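Long-range contacts in 4-hydroxy-tetrahydrodipicolinate synthase (PDB 2YXG), which probably catalyses the condensation of pyruvate with aspartate beta-semialdehyde to 4-hydroxy-tetrahydrodipicolinate in lysine biosynthesis: residues I27-I38 with V62-I73; N166-I174 with L190-K198. All coordinates share one frame; numbering follows the deposited sequence.

Contact 1 of 2, residues I27-I38 with V62-I73; sequences INFLIENGVSGI and VVDVVNGRVQVI
Gly-37 and Ile-38 run parallel to Gln-71 and Val-72 as neighbouring strands of the TIM barrel, while helices 27-32 and 62-66 cross at -49° outside them, their axes 10.9 Å apart. Ile-38 is gripped at both backbone ends: its N donates to Gln-71 O, and its O accepts from Ile-73 N at 2.8 Å. Two residues earlier, Ser-36 O takes Gln-71 N on an in-plane lone pair. Glycine suits position 37 because a beta carbon there would collide with Gln-71 O.

Branched aliphatic chains pack between the two helices and against the strands. Ile-38 CG2 lies 3.9 Å from Val-62 CG1, and Ile-27 CG2 fits against Val-66 CG2 (3.6 Å) and Val-65 CG1. Val-70 extends this layer, its CG2 meeting Ile-31 CG1 at 4.0 Å. CD1 of Ile-31 also rests over the centre of one face of the Arg-69 guanidinium, 3.6 Å from CZ. A bend at chi3 (-68°) folds that arginine back against the C-terminal end of helix 52-66, where its charge probably complements the carbonyls. NH2 bonds Val-65 O at 2.7 Å, from above the carbonyl plane; NE and the backbone N of Arg-69 reach Val-66 O from opposite faces of its plane.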
loop_
_atom_site.group_PDB
_atom_site.type_symbol
_atom_site.label_atom_id
_atom_site.label_comp_id
_atom_site.label_asym_id
_atom_site.label_seq_id
_atom_site.Cartn_x
_atom_site.Cartn_y
_atom_site.Cartn_z
ATOM N N ILE A 27 4.490 -23.006 -30.153
ATOM C CA ILE A 27 4.035 -24.203 -29.438
ATOM C C ILE A 27 5.004 -25.359 -29.512
ATOM O O ILE A 27 5.416 -25.910 -28.475
ATOM C CB ILE A 27 2.650 -24.624 -29.882
ATOM C CG1 ILE A 27 1.680 -23.494 -29.485
ATOM C CG2 ILE A 27 2.245 -25.952 -29.183
ATOM C CD1 ILE A 27 0.256 -23.651 -29.935
ATOM N N ASN A 28 5.400 -25.718 -30.717
ATOM C CA ASN A 28 6.381 -26.822 -30.876
ATOM C C ASN A 28 7.732 -26.524 -30.260
ATOM O O ASN A 28 8.358 -27.429 -29.692
ATOM C CB ASN A 28 6.565 -27.142 -32.367
ATOM C CG ASN A 28 5.385 -27.833 -32.934
ATOM O OD1 ASN A 28 4.971 -27.548 -34.063
ATOM N ND2 ASN A 28 4.809 -28.763 -32.156
ATOM N N PHE A 29 8.199 -25.275 -30.363
ATOM C CA PHE A 29 9.400 -24.874 -29.634
ATOM C C PHE A 29 9.324 -25.183 -28.117
ATOM O O PHE A 29 10.247 -25.712 -27.540
ATOM C CB PHE A 29 9.722 -23.399 -29.851
ATOM C CG PHE A 29 10.876 -22.891 -29.020
ATOM C CD1 PHE A 29 12.187 -23.341 -29.251
ATOM C CD2 PHE A 29 10.671 -21.930 -28.037
ATOM C CE1 PHE A 29 13.317 -22.818 -28.484
ATOM C CE2 PHE A 29 11.753 -21.398 -27.283
ATOM C CZ PHE A 29 13.081 -21.851 -27.506
ATOM N N LEU A 30 8.213 -24.860 -27.482
ATOM C CA LEU A 30 8.092 -25.069 -26.041
ATOM C C LEU A 30 7.952 -26.555 -25.711
ATOM O O LEU A 30 8.536 -27.059 -24.736
ATOM C CB LEU A 30 6.892 -24.305 -25.551
ATOM C CG LEU A 30 6.946 -22.805 -25.894
ATOM C CD1 LEU A 30 5.574 -22.090 -25.648
ATOM C CD2 LEU A 30 8.111 -22.065 -25.140
ATOM N N ILE A 31 7.161 -27.256 -26.518
ATOM C CA ILE A 31 7.009 -28.720 -26.339
ATOM C C ILE A 31 8.358 -29.425 -26.496
ATOM O O ILE A 31 8.674 -30.255 -25.656
ATOM C CB ILE A 31 5.902 -29.352 -27.245
ATOM C CG1 ILE A 31 4.526 -28.693 -26.979
ATOM C CG2 ILE A 31 5.876 -30.949 -27.093
ATOM C CD1 ILE A 31 3.363 -29.221 -27.871
ATOM N N GLU A 32 9.127 -29.065 -27.531
ATOM C CA GLU A 32 10.475 -29.641 -27.794
ATOM C C GLU A 32 11.286 -29.513 -26.506
ATOM O O GLU A 32 12.071 -30.385 -26.138
ATOM C CB GLU A 32 11.277 -28.882 -28.925
ATOM C CG GLU A 32 10.736 -28.859 -30.431
ATOM C CD GLU A 32 11.341 -27.690 -31.385
ATOM O OE1 GLU A 32 12.458 -27.149 -31.133
ATOM O OE2 GLU A 32 10.678 -27.307 -32.407
ATOM N N ASN A 33 11.091 -28.391 -25.819
ATOM C CA ASN A 33 11.941 -28.065 -24.702
ATOM C C ASN A 33 11.446 -28.558 -23.355
ATOM O O ASN A 33 11.986 -28.170 -22.303
ATOM C CB ASN A 33 12.310 -26.582 -24.747
ATOM C CG ASN A 33 13.325 -26.309 -25.851
ATOM O OD1 ASN A 33 13.001 -25.822 -26.958
ATOM N ND2 ASN A 33 14.553 -26.700 -25.585
ATOM N N GLY A 34 10.416 -29.417 -23.379
ATOM C CA GLY A 34 10.079 -30.160 -22.172
ATOM C C GLY A 34 9.060 -29.552 -21.237
ATOM O O GLY A 34 8.864 -30.082 -20.148
ATOM N N VAL A 35 8.359 -28.506 -21.674
ATOM C CA VAL A 35 7.261 -27.937 -20.878
ATOM C C VAL A 35 6.161 -28.992 -20.538
ATOM O O VAL A 35 5.968 -29.961 -21.285
ATOM C CB VAL A 35 6.650 -26.611 -21.507
ATOM C CG1 VAL A 35 7.747 -25.522 -21.715
ATOM C CG2 VAL A 35 5.860 -26.858 -22.796
ATOM N N SER A 36 5.458 -28.834 -19.409
ATOM C CA SER A 36 4.337 -29.758 -19.058
ATOM C C SER A 36 3.016 -29.463 -19.775
ATOM O O SER A 36 2.142 -30.333 -19.914
ATOM C CB SER A 36 4.037 -29.705 -17.570
ATOM O OG SER A 36 5.134 -30.145 -16.845
ATOM N N GLY A 37 2.847 -28.225 -20.184
ATOM C CA GLY A 37 1.596 -27.782 -20.745
ATOM C C GLY A 37 1.699 -26.329 -21.185
ATOM O O GLY A 37 2.730 -25.661 -20.972
ATOM N N ILE A 38 0.610 -25.861 -21.793
ATOM C CA ILE A 38 0.534 -24.547 -22.364
ATOM C C ILE A 38 -0.729 -23.836 -21.863
ATOM O O ILE A 38 -1.806 -24.403 -21.861
ATOM C CB ILE A 38 0.578 -24.656 -23.924
ATOM C CG1 ILE A 38 2.000 -25.119 -24.327
ATOM C CG2 ILE A 38 0.142 -23.354 -24.600
ATOM C CD1 ILE A 38 2.397 -24.901 -25.783
ATOM N N VAL A 62 -4.405 -23.910 -30.553
ATOM C CA VAL A 62 -3.513 -24.505 -29.543
ATOM C C VAL A 62 -3.834 -26.009 -29.267
ATOM O O VAL A 62 -2.922 -26.863 -29.220
ATOM C CB VAL A 62 -3.516 -23.670 -28.234
ATOM C CG1 VAL A 62 -2.626 -24.328 -27.178
ATOM C CG2 VAL A 62 -2.981 -22.260 -28.542
ATOM N N VAL A 63 -5.113 -26.294 -29.038
ATOM C CA VAL A 63 -5.577 -27.697 -28.861
ATOM C C VAL A 63 -5.100 -28.578 -30.025
ATOM O O VAL A 63 -4.481 -29.613 -29.782
ATOM C CB VAL A 63 -7.114 -27.786 -28.702
ATOM C CG1 VAL A 63 -7.632 -29.246 -28.839
ATOM C CG2 VAL A 63 -7.543 -27.198 -27.392
ATOM N N ASP A 64 -5.339 -28.110 -31.257
ATOM C CA ASP A 64 -5.066 -28.867 -32.492
ATOM C C ASP A 64 -3.548 -29.122 -32.669
ATOM O O ASP A 64 -3.107 -30.247 -32.987
ATOM C CB ASP A 64 -5.655 -28.124 -33.739
ATOM C CG ASP A 64 -7.263 -28.091 -33.788
ATOM O OD1 ASP A 64 -8.004 -28.611 -32.899
ATOM O OD2 ASP A 64 -7.818 -27.523 -34.779
ATOM N N VAL A 65 -2.742 -28.067 -32.490
ATOM C CA VAL A 65 -1.328 -28.192 -32.681
ATOM C C VAL A 65 -0.770 -29.057 -31.583
ATOM O O VAL A 65 0.021 -29.965 -31.841
ATOM C CB VAL A 65 -0.607 -26.826 -32.614
ATOM C CG1 VAL A 65 0.953 -27.049 -32.481
ATOM C CG2 VAL A 65 -1.003 -25.938 -33.808
ATOM N N VAL A 66 -1.156 -28.777 -30.350
ATOM C CA VAL A 66 -0.653 -29.579 -29.249
ATOM C C VAL A 66 -1.014 -31.039 -29.428
ATOM O O VAL A 66 -0.149 -31.920 -29.228
ATOM C CB VAL A 66 -1.124 -29.092 -27.865
ATOM C CG1 VAL A 66 -0.842 -30.163 -26.812
ATOM C CG2 VAL A 66 -0.466 -27.711 -27.501
ATOM N N ASN A 67 -2.275 -31.296 -29.797
ATOM C CA ASN A 67 -2.670 -32.667 -30.149
ATOM C C ASN A 67 -2.331 -33.651 -29.038
ATOM O O ASN A 67 -1.749 -34.681 -29.311
ATOM C CB ASN A 67 -1.947 -33.152 -31.442
ATOM C CG ASN A 67 -2.697 -34.324 -32.152
ATOM O OD1 ASN A 67 -2.087 -35.096 -32.885
ATOM N ND2 ASN A 67 -4.009 -34.446 -31.920
ATOM N N GLY A 68 -2.707 -33.323 -27.802
ATOM C CA GLY A 68 -2.542 -34.199 -26.663
ATOM C C GLY A 68 -1.115 -34.467 -26.183
ATOM O O GLY A 68 -0.944 -35.243 -25.238
ATOM N N ARG A 69 -0.101 -33.843 -26.787
ATOM C CA ARG A 69 1.278 -34.090 -26.335
ATOM C C ARG A 69 1.533 -33.520 -24.932
ATOM O O ARG A 69 2.228 -34.138 -24.115
ATOM C CB ARG A 69 2.289 -33.488 -27.290
ATOM C CG ARG A 69 2.575 -34.347 -28.506
ATOM C CD ARG A 69 3.493 -33.600 -29.480
ATOM N NE ARG A 69 2.773 -32.470 -30.063
ATOM C CZ ARG A 69 3.361 -31.443 -30.671
ATOM N NH1 ARG A 69 4.685 -31.398 -30.795
ATOM N NH2 ARG A 69 2.615 -30.470 -31.181
ATOM N N VAL A 70 0.976 -32.331 -24.677
ATOM C CA VAL A 70 1.040 -31.722 -23.338
ATOM C C VAL A 70 -0.342 -31.175 -22.937
ATOM O O VAL A 70 -1.277 -31.142 -23.757
ATOM C CB VAL A 70 2.169 -30.645 -23.226
ATOM C CG1 VAL A 70 3.500 -31.244 -23.564
ATOM C CG2 VAL A 70 1.886 -29.457 -24.111
ATOM N N GLN A 71 -0.499 -30.782 -21.677
ATOM C CA GLN A 71 -1.797 -30.260 -21.236
ATOM C C GLN A 71 -2.049 -28.913 -21.851
ATOM O O GLN A 71 -1.126 -28.130 -22.068
ATOM C CB GLN A 71 -1.873 -30.192 -19.719
ATOM C CG GLN A 71 -1.575 -31.553 -19.053
ATOM C CD GLN A 71 -1.049 -31.367 -17.658
ATOM O OE1 GLN A 71 0.162 -31.420 -17.423
ATOM N NE2 GLN A 71 -1.949 -31.105 -16.723
ATOM N N VAL A 72 -3.300 -28.666 -22.183
ATOM C CA VAL A 72 -3.732 -27.376 -22.707
ATOM C C VAL A 72 -4.678 -26.735 -21.713
ATOM O O VAL A 72 -5.731 -27.271 -21.403
ATOM C CB VAL A 72 -4.379 -27.462 -24.142
ATOM C CG1 VAL A 72 -4.912 -26.106 -24.564
ATOM C CG2 VAL A 72 -3.362 -28.017 -25.144
ATOM N N ILE A 73 -4.275 -25.594 -21.196
ATOM C CA ILE A 73 -5.073 -24.884 -20.241
ATOM C C ILE A 73 -5.544 -23.642 -20.961
ATOM O O ILE A 73 -4.720 -22.831 -21.457
ATOM C CB ILE A 73 -4.246 -24.480 -19.027
ATOM C CG1 ILE A 73 -3.512 -25.708 -18.475
ATOM C CG2 ILE A 73 -5.109 -23.693 -17.954
ATOM C CD1 ILE A 73 -2.572 -25.376 -17.355
#

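Contact 2 of 2, residues N166-I174 with L190-K198; sequences NLSQVSELI and LPIIALGGK
The flat peptide groups of Leu-195 and Gly-196 meet Ile-174, whose CG2 is 3.9 Å from Leu-195 O and whose CD1 is 3.7 Å from Gly-196 O. The amide of Asn-166 stays within its own segment: its OD1 accepts both N and OG of Ser-168 from the same face, capping helix 168-177.

Elsewhere aliphatic groups interlock. Leu-167 brings CD1 to the puckered ring of Pro-191, 4.0 Å from CB. The side chains of Leu-167 and Ile-192 cross at about a right angle, CD2 of the first 3.8 Å from CG1 of the second. Val-170 is split between two partners: CG1, anti to the backbone N (chi1 160°), meets Leu-195 CD1 at 3.9 Å, and CG2 turns to Ile-192. An alanine in place of Leu-167 would lack the isopropyl end, probably opening a gap beside Pro-191 and Ile-192. Gly-196, at positive phi, forms a Schellman motif after helix 189-194, with Gly-197 N bonded to Ile-192 O at 2.8 Å; its backbone angles would jam a beta carbon against the preceding carbonyl O, and such a carbon would probably also sit tightly on Ile-174 CG2.

Helix-to-helix cohesion across this pair rests on apolar contacts, while the carbonyl of Leu-195 finds its partner in Tyr-232 OH of the second subunit.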
loop_
_atom_site.group_PDB
_atom_site.type_symbol
_atom_site.label_atom_id
_atom_site.label_comp_id
_atom_site.label_asym_id
_atom_site.label_seq_id
_atom_site.Cartn_x
_atom_site.Cartn_y
_atom_site.Cartn_z
ATOM N N ASN A 166 2.842 -12.087 -1.239
ATOM C CA ASN A 166 2.877 -12.443 0.182
ATOM C C ASN A 166 2.783 -13.957 0.327
ATOM O O ASN A 166 1.680 -14.538 0.275
ATOM C CB ASN A 166 1.763 -11.746 0.971
ATOM C CG ASN A 166 1.622 -12.277 2.418
ATOM O OD1 ASN A 166 2.357 -13.178 2.890
ATOM N ND2 ASN A 166 0.646 -11.728 3.119
ATOM N N LEU A 167 3.944 -14.582 0.557
ATOM C CA LEU A 167 4.056 -16.031 0.491
ATOM C C LEU A 167 3.487 -16.735 1.666
ATOM O O LEU A 167 3.364 -17.951 1.667
ATOM C CB LEU A 167 5.491 -16.481 0.268
ATOM C CG LEU A 167 6.062 -16.051 -1.095
ATOM C CD1 LEU A 167 7.409 -16.779 -1.394
ATOM C CD2 LEU A 167 5.059 -16.175 -2.241
ATOM N N SER A 168 3.090 -16.015 2.686
ATOM C CA SER A 168 2.317 -16.767 3.683
ATOM C C SER A 168 0.900 -17.034 3.224
ATOM O O SER A 168 0.265 -17.923 3.775
ATOM C CB SER A 168 2.352 -16.174 5.079
ATOM O OG SER A 168 1.630 -15.028 5.060
ATOM N N GLN A 169 0.424 -16.290 2.218
ATOM C CA GLN A 169 -0.790 -16.744 1.560
ATOM C C GLN A 169 -0.572 -18.125 0.910
ATOM O O GLN A 169 -1.476 -18.963 0.928
ATOM C CB GLN A 169 -1.389 -15.741 0.571
ATOM C CG GLN A 169 -2.644 -16.294 -0.109
ATOM C CD GLN A 169 -3.554 -15.222 -0.617
ATOM O OE1 GLN A 169 -3.859 -15.154 -1.826
ATOM N NE2 GLN A 169 -4.036 -14.382 0.291
ATOM N N VAL A 170 0.612 -18.345 0.352
ATOM C CA VAL A 170 0.959 -19.633 -0.193
ATOM C C VAL A 170 1.024 -20.713 0.922
ATOM O O VAL A 170 0.552 -21.848 0.724
ATOM C CB VAL A 170 2.262 -19.595 -1.086
ATOM C CG1 VAL A 170 2.885 -21.005 -1.247
ATOM C CG2 VAL A 170 1.983 -18.905 -2.473
ATOM N N SER A 171 1.542 -20.386 2.113
ATOM C CA SER A 171 1.538 -21.473 3.058
ATOM C C SER A 171 0.197 -21.727 3.679
ATOM O O SER A 171 -0.076 -22.832 4.068
ATOM C CB SER A 171 2.727 -21.528 4.040
ATOM O OG SER A 171 3.163 -20.302 4.430
ATOM N N GLU A 172 -0.657 -20.715 3.721
ATOM C CA GLU A 172 -2.053 -20.901 4.130
ATOM C C GLU A 172 -2.793 -21.807 3.170
ATOM O O GLU A 172 -3.550 -22.663 3.627
ATOM C CB GLU A 172 -2.775 -19.563 4.323
ATOM C CG GLU A 172 -1.975 -18.680 5.346
ATOM C CD GLU A 172 -2.226 -17.152 5.316
ATOM O OE1 GLU A 172 -3.139 -16.626 4.594
ATOM O OE2 GLU A 172 -1.463 -16.460 6.047
ATOM N N LEU A 173 -2.576 -21.637 1.868
ATOM C CA LEU A 173 -3.122 -22.554 0.869
ATOM C C LEU A 173 -2.564 -23.973 1.019
ATOM O O LEU A 173 -3.326 -24.951 0.948
ATOM C CB LEU A 173 -2.906 -22.070 -0.572
ATOM C CG LEU A 173 -3.661 -20.780 -0.993
ATOM C CD1 LEU A 173 -3.060 -20.175 -2.237
ATOM C CD2 LEU A 173 -5.157 -21.034 -1.192
ATOM N N ILE A 174 -1.257 -24.106 1.226
ATOM C CA ILE A 174 -0.707 -25.437 1.267
ATOM C C ILE A 174 -1.262 -26.113 2.516
ATOM O O ILE A 174 -1.678 -27.255 2.463
ATOM C CB ILE A 174 0.851 -25.454 1.224
ATOM C CG1 ILE A 174 1.370 -24.848 -0.098
ATOM C CG2 ILE A 174 1.419 -26.878 1.381
ATOM C CD1 ILE A 174 1.075 -25.698 -1.273
ATOM N N LEU A 190 10.937 -20.694 -7.310
ATOM C CA LEU A 190 11.774 -21.469 -6.390
ATOM C C LEU A 190 11.299 -21.433 -4.893
ATOM O O LEU A 190 11.090 -22.493 -4.287
ATOM C CB LEU A 190 13.248 -21.092 -6.571
ATOM C CG LEU A 190 14.339 -21.790 -5.779
ATOM C CD1 LEU A 190 15.676 -21.395 -6.355
ATOM C CD2 LEU A 190 14.268 -21.309 -4.361
ATOM N N PRO A 191 11.108 -20.229 -4.295
ATOM C CA PRO A 191 10.564 -20.284 -2.934
ATOM C C PRO A 191 9.121 -20.862 -2.801
ATOM O O PRO A 191 8.817 -21.582 -1.830
ATOM C CB PRO A 191 10.647 -18.836 -2.466
ATOM C CG PRO A 191 10.674 -18.024 -3.661
ATOM C CD PRO A 191 11.369 -18.845 -4.717
ATOM N N ILE A 192 8.259 -20.618 -3.779
ATOM C CA ILE A 192 6.938 -21.296 -3.771
ATOM C C ILE A 192 6.993 -22.861 -3.797
ATOM O O ILE A 192 6.279 -23.516 -3.084
ATOM C CB ILE A 192 5.967 -20.674 -4.848
ATOM C CG1 ILE A 192 5.598 -19.222 -4.434
ATOM C CG2 ILE A 192 4.719 -21.581 -5.078
ATOM C CD1 ILE A 192 4.783 -18.438 -5.470
ATOM N N ILE A 193 7.875 -23.447 -4.579
ATOM C CA ILE A 193 8.075 -24.917 -4.589
ATOM C C ILE A 193 8.643 -25.472 -3.276
ATOM O O ILE A 193 8.212 -26.535 -2.794
ATOM C CB ILE A 193 8.915 -25.344 -5.798
ATOM C CG1 ILE A 193 8.176 -25.018 -7.116
ATOM C CG2 ILE A 193 9.214 -26.792 -5.758
ATOM C CD1 ILE A 193 9.108 -25.152 -8.365
ATOM N N ALA A 194 9.578 -24.718 -2.688
ATOM C CA ALA A 194 10.104 -25.023 -1.356
ATOM C C ALA A 194 8.980 -25.105 -0.332
ATOM O O ALA A 194 9.005 -25.952 0.582
ATOM C CB ALA A 194 11.153 -23.965 -0.931
ATOM N N LEU A 195 7.988 -24.226 -0.495
ATOM C CA LEU A 195 6.869 -24.187 0.411
ATOM C C LEU A 195 5.904 -25.332 0.127
ATOM O O LEU A 195 5.014 -25.562 0.937
ATOM C CB LEU A 195 6.125 -22.854 0.332
ATOM C CG LEU A 195 6.725 -21.736 1.192
ATOM C CD1 LEU A 195 6.102 -20.339 0.830
ATOM C CD2 LEU A 195 6.595 -22.021 2.718
ATOM N N GLY A 196 6.104 -26.020 -0.994
ATOM C CA GLY A 196 5.277 -27.162 -1.448
ATOM C C GLY A 196 4.450 -26.935 -2.725
ATOM O O GLY A 196 3.561 -27.744 -3.054
ATOM N N GLY A 197 4.678 -25.817 -3.434
ATOM C CA GLY A 197 3.993 -25.642 -4.713
ATOM C C GLY A 197 4.517 -26.694 -5.708
ATOM O O GLY A 197 5.627 -27.218 -5.542
ATOM N N LYS A 198 3.783 -26.913 -6.794
ATOM C CA LYS A 198 4.095 -27.957 -7.723
ATOM C C LYS A 198 4.492 -27.537 -9.100
ATOM O O LYS A 198 4.700 -28.400 -9.939
ATOM C CB LYS A 198 2.876 -28.865 -7.869
ATOM C CG LYS A 198 2.470 -29.497 -6.589
ATOM C CD LYS A 198 3.606 -30.299 -6.017
ATOM C CE LYS A 198 3.148 -31.029 -4.724
ATOM N NZ LYS A 198 4.078 -32.137 -4.515
#

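In the fold
From the N terminus, the chain passes strand 4-7 and helix 20-32 before entering strand 37-40. Contact 1 closes the loop of 23 residues that holds most of helix 52-66, completing the beta-alpha-beta unit that ends in strand 71-75. The chain then builds the middle of the barrel before contact 2 closes a shorter loop of 15 residues, which carries strand 180-183 and leads toward strand 199-202. The two contacts neither nest nor cross; they follow in series, their centres about 26 Å apart. Contact 1 ties adjacent barrel strands and their helices, whereas contact 2 joins two outer helices beside the second subunit.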